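Local coordinates for protein unconventional myosin IB (Entamoeba histolytica, PDB 5XGG) that probably binds proline-rich peptide ligands through the C-terminal SH3 domain of a class I, actin-based motor, at residues A[33-39]-A[49-53]. Sequence-based numbering, arbitrary orientation.
Sequences EKDEGWW and WIPNN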
ATOM      1  N   GLU A  33       7.519  -3.142  -3.599  1.00 11.64           N
ATOM      2  CA  GLU A  33       8.787  -3.394  -2.950  1.00 15.41           C
ATOM      3  C   GLU A  33       8.579  -3.183  -1.460  1.00 14.24           C
ATOM      4  O   GLU A  33       7.638  -2.457  -1.085  1.00 11.62           O
ATOM      5  CB  GLU A  33       9.817  -2.403  -3.552  1.00 18.78           C
ATOM      6  CG  GLU A  33      11.094  -2.133  -2.810  1.00 27.80           C
ATOM      7  CD  GLU A  33      12.215  -1.917  -3.795  1.00 27.17           C
ATOM      8  OE1 GLU A  33      12.004  -1.121  -4.750  1.00 26.45           O
ATOM      9  OE2 GLU A  33      13.216  -2.625  -3.620  1.00 31.70           O
ATOM     10  N   LYS A  34       9.425  -3.824  -0.646  1.00 14.29           N
ATOM     11  CA  LYS A  34       9.368  -3.717   0.828  1.00 14.57           C
ATOM     12  C   LYS A  34      10.707  -3.279   1.390  1.00 17.55           C
ATOM     13  O   LYS A  34      11.801  -3.705   0.959  1.00 18.68           O
ATOM     14  CB  LYS A  34       8.889  -5.011   1.446  1.00 17.69           C
ATOM     15  CG  LYS A  34       7.504  -5.412   1.080  1.00 18.37           C
ATOM     16  CD  LYS A  34       7.120  -6.657   1.859  1.00 23.61           C
ATOM     17  CE  LYS A  34       5.621  -6.902   1.916  1.00 29.77           C
ATOM     18  NZ  LYS A  34       4.898  -7.592   0.807  1.00 33.62           N
ATOM     19  N   ASP A  35      10.665  -2.424   2.408  1.00 15.39           N
ATOM     20  CA  ASP A  35      11.863  -2.032   3.140  1.00 16.37           C
ATOM     21  C   ASP A  35      11.515  -1.912   4.613  1.00 16.86           C
ATOM     22  O   ASP A  35      11.293  -0.808   5.107  1.00 15.86           O
ATOM     23  CB  ASP A  35      12.372  -0.676   2.651  1.00 16.24           C
ATOM     24  CG  ASP A  35      13.570  -0.179   3.467  1.00 18.44           C
ATOM     25  OD1 ASP A  35      14.365  -1.048   3.941  1.00 20.94           O
ATOM     26  OD2 ASP A  35      13.689   1.039   3.668  1.00 17.96           O
ATOM     27  N   GLU A  36      11.532  -3.055   5.298  1.00 16.42           N
ATOM     28  CA  GLU A  36      11.177  -3.153   6.703  1.00 17.99           C
ATOM     29  C   GLU A  36       9.763  -2.491   6.949  1.00 16.14           C
ATOM     30  O   GLU A  36       8.772  -2.914   6.377  1.00 18.05           O
ATOM     31  CB  GLU A  36      12.320  -2.573   7.543  1.00 22.33           C
ATOM     32  CG  GLU A  36      13.572  -3.408   7.395  1.00 30.19           C
ATOM     33  CD  GLU A  36      14.609  -3.130   8.463  1.00 40.34           C
ATOM     34  OE1 GLU A  36      15.153  -1.986   8.493  1.00 50.55           O
ATOM     35  OE2 GLU A  36      14.890  -4.069   9.259  1.00 50.06           O
ATOM     36  N   GLY A  37       9.694  -1.474   7.740  1.00 14.08           N
ATOM     37  CA  GLY A  37       8.426  -0.856   8.113  1.00 12.78           C
ATOM     38  C   GLY A  37       7.753  -0.009   7.030  1.00 12.53           C
ATOM     39  O   GLY A  37       6.599   0.391   7.204  1.00 11.43           O
ATOM     40  N   TRP A  38       8.436   0.215   5.905  1.00 11.17           N
ATOM     41  CA  TRP A  38       7.903   1.022   4.795  1.00 10.60           C
ATOM     42  C   TRP A  38       7.819   0.228   3.541  1.00 10.09           C
ATOM     43  O   TRP A  38       8.792  -0.477   3.191  1.00 10.89           O
ATOM     44  CB  TRP A  38       8.810   2.192   4.513  1.00 11.46           C
ATOM     45  CG  TRP A  38       8.799   3.176   5.700  1.00 13.08           C
ATOM     46  CD1 TRP A  38       9.566   3.125   6.819  1.00 14.29           C
ATOM     47  CD2 TRP A  38       7.977   4.294   5.823  1.00 12.69           C
ATOM     48  NE1 TRP A  38       9.263   4.174   7.667  1.00 14.96           N
ATOM     49  CE2 TRP A  38       8.327   4.946   7.036  1.00 14.53           C
ATOM     50  CE3 TRP A  38       7.018   4.867   5.022  1.00 12.50           C
ATOM     51  CZ2 TRP A  38       7.706   6.105   7.446  1.00 14.74           C
ATOM     52  CZ3 TRP A  38       6.449   6.074   5.416  1.00 13.97           C
ATOM     53  CH2 TRP A  38       6.768   6.644   6.624  1.00 14.48           C
ATOM     54  N   TRP A  39       6.675   0.313   2.868  1.00  8.87           N
ATOM     55  CA  TRP A  39       6.450  -0.458   1.640  1.00  8.28           C
ATOM     56  C   TRP A  39       6.282   0.496   0.525  1.00  8.70           C
ATOM     57  O   TRP A  39       5.763   1.567   0.688  1.00  8.20           O
ATOM     58  CB  TRP A  39       5.235  -1.306   1.737  1.00  8.71           C
ATOM     59  CG  TRP A  39       5.438  -2.538   2.683  1.00  9.08           C
ATOM     60  CD1 TRP A  39       6.560  -2.813   3.456  1.00  9.03           C
ATOM     61  CD2 TRP A  39       4.463  -3.441   3.083  1.00 10.28           C
ATOM     62  NE1 TRP A  39       6.362  -3.948   4.213  1.00 11.00           N
ATOM     63  CE2 TRP A  39       5.081  -4.368   3.983  1.00 11.25           C
ATOM     64  CE3 TRP A  39       3.173  -3.683   2.668  1.00  9.86           C
ATOM     65  CZ2 TRP A  39       4.393  -5.399   4.531  1.00 12.33           C
ATOM     66  CZ3 TRP A  39       2.488  -4.724   3.218  1.00 12.89           C
ATOM     67  CH2 TRP A  39       3.101  -5.617   4.084  1.00 13.84           C
ATOM     68  N   TRP A  49       6.553   5.662  -0.796  1.00  6.61           N
ATOM     69  CA  TRP A  49       6.582   4.842   0.384  1.00  7.04           C
ATOM     70  C   TRP A  49       5.377   5.128   1.287  1.00  7.24           C
ATOM     71  O   TRP A  49       4.987   6.265   1.518  1.00  7.21           O
ATOM     72  CB  TRP A  49       7.883   5.088   1.195  1.00  7.49           C
ATOM     73  CG  TRP A  49       9.090   4.746   0.475  1.00  7.88           C
ATOM     74  CD1 TRP A  49       9.915   5.619  -0.164  1.00  8.75           C
ATOM     75  CD2 TRP A  49       9.613   3.416   0.221  1.00  8.21           C
ATOM     76  NE1 TRP A  49      10.958   4.908  -0.781  1.00  9.25           N
ATOM     77  CE2 TRP A  49      10.811   3.575  -0.544  1.00  9.35           C
ATOM     78  CE3 TRP A  49       9.220   2.125   0.589  1.00  8.71           C
ATOM     79  CZ2 TRP A  49      11.541   2.477  -1.018  1.00 11.04           C
ATOM     80  CZ3 TRP A  49       9.997   1.039   0.251  1.00 10.86           C
ATOM     81  CH2 TRP A  49      11.150   1.200  -0.601  1.00 10.53           C
ATOM     82  N   ILE A  50       4.911   4.039   1.881  1.00  7.11           N
ATOM     83  CA  ILE A  50       3.842   4.043   2.868  1.00  7.58           C
ATOM     84  C   ILE A  50       4.272   3.251   4.091  1.00  7.20           C
ATOM     85  O   ILE A  50       5.006   2.283   4.031  1.00  7.66           O
ATOM     86  CB  ILE A  50       2.562   3.449   2.291  1.00  8.19           C
ATOM     87  CG1 ILE A  50       2.628   1.893   2.024  1.00  8.75           C
ATOM     88  CG2 ILE A  50       2.118   4.134   1.032  1.00  8.73           C
ATOM     89  CD1 ILE A  50       1.292   1.292   1.578  1.00  9.83           C
ATOM     90  N   PRO A  51       3.810   3.679   5.269  1.00  7.13           N
ATOM     91  CA  PRO A  51       4.020   2.904   6.497  1.00  7.44           C
ATOM     92  C   PRO A  51       3.146   1.667   6.550  1.00  7.10           C
ATOM     93  O   PRO A  51       1.908   1.783   6.419  1.00  5.87           O
ATOM     94  CB  PRO A  51       3.587   3.911   7.585  1.00  7.55           C
ATOM     95  CG  PRO A  51       2.650   4.806   6.894  1.00  7.19           C
ATOM     96  CD  PRO A  51       3.027   4.875   5.471  1.00  7.85           C
ATOM     97  N   ASN A  52       3.777   0.473   6.649  1.00  7.41           N
ATOM     98  CA  ASN A  52       3.012  -0.739   6.567  1.00  9.45           C
ATOM     99  C   ASN A  52       2.045  -0.950   7.718  1.00  8.94           C
ATOM    100  O   ASN A  52       1.132  -1.667   7.569  1.00  9.82           O
ATOM    101  CB  ASN A  52       3.927  -1.965   6.330  1.00 10.82           C
ATOM    102  CG  ASN A  52       4.753  -2.372   7.569  1.00 14.69           C
ATOM    103  OD1 ASN A  52       4.362  -2.175   8.688  1.00 18.65           O
ATOM    104  ND2 ASN A  52       5.887  -3.012   7.333  1.00 16.28           N
ATOM    105  N   ASN A  53       2.261  -0.280   8.882  1.00  7.27           N
ATOM    106  CA  ASN A  53       1.315  -0.395   9.974  1.00  7.75           C
ATOM    107  C   ASN A  53       0.081   0.489   9.838  1.00  7.43           C
ATOM    108  O   ASN A  53      -0.755   0.473  10.759  1.00  8.30           O
ATOM    109  CB  ASN A  53       2.050  -0.181  11.287  1.00  7.94           C
ATOM    110  CG  ASN A  53       2.697   1.212  11.441  1.00  7.86           C
ATOM    111  OD1 ASN A  53       2.599   2.053  10.586  1.00  7.55           O
ATOM    112  ND2 ASN A  53       3.439   1.402  12.550  1.00  7.57           N
TER
HETATM  113  O   HOH W   1       5.240   0.612   9.642  1.00 16.90           O
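Trp38 lays its indole over Pro51, with the proline CA above one ring face, Trp38 CZ3 3.6 Å from Pro51 CD and Trp38 CE3 3.9 Å from Trp49 CB. Flat aromatic and rigid pyrrolidine suit each other, and proline is tolerated here, because in this antiparallel non-hydrogen-bonded pair its nitrogen is not called on to donate to strand 38-43. One step along, Trp39 and Ile50 are the hydrogen-bonded pair, joined by Trp39 N to Ile50 O (2.8 Å) and Ile50 N to Trp39 O (2.9 Å). Their side chains emerge on the other face, where branched Ile50 is buried against Ile29, Ile31 and Phe23. This is the hairpin of strands 38-43 and 46-51 in the SH3 barrel. Trp38, Pro51 and neighbouring Tyr13 occupy positions that line the peptide groove in SH3 domains, so this surface probably receives proline-rich peptides. The n-Src loop is here a tight type II' turn from Asp35 to Trp38, with Glu36 in the first inner position, usually glycine's. The turn presents Gly37 O to Asn52 N (2.9 Å), extending the pairing into the 3-10 segment. Water 1 donates to Gly37 O (2.8 Å) and accepts from Asn53 N (3.2 Å). Asn52 also sets its CB 3.6 Å from the centroid of the Trp39 five-membered ring, a CH-pi contact over the face, with Asn52 ND2 3.0 Å from Glu36 O. Trp49 crosses the backbone of the other strand, CE3 3.4 Å from Trp39 C, to reach aliphatic parts of acidic side chains, its CZ3 3.8 Å from Asp35 CB and its CH2 4.0 Å from Glu33 CG, while their carboxylates can stay in solvent.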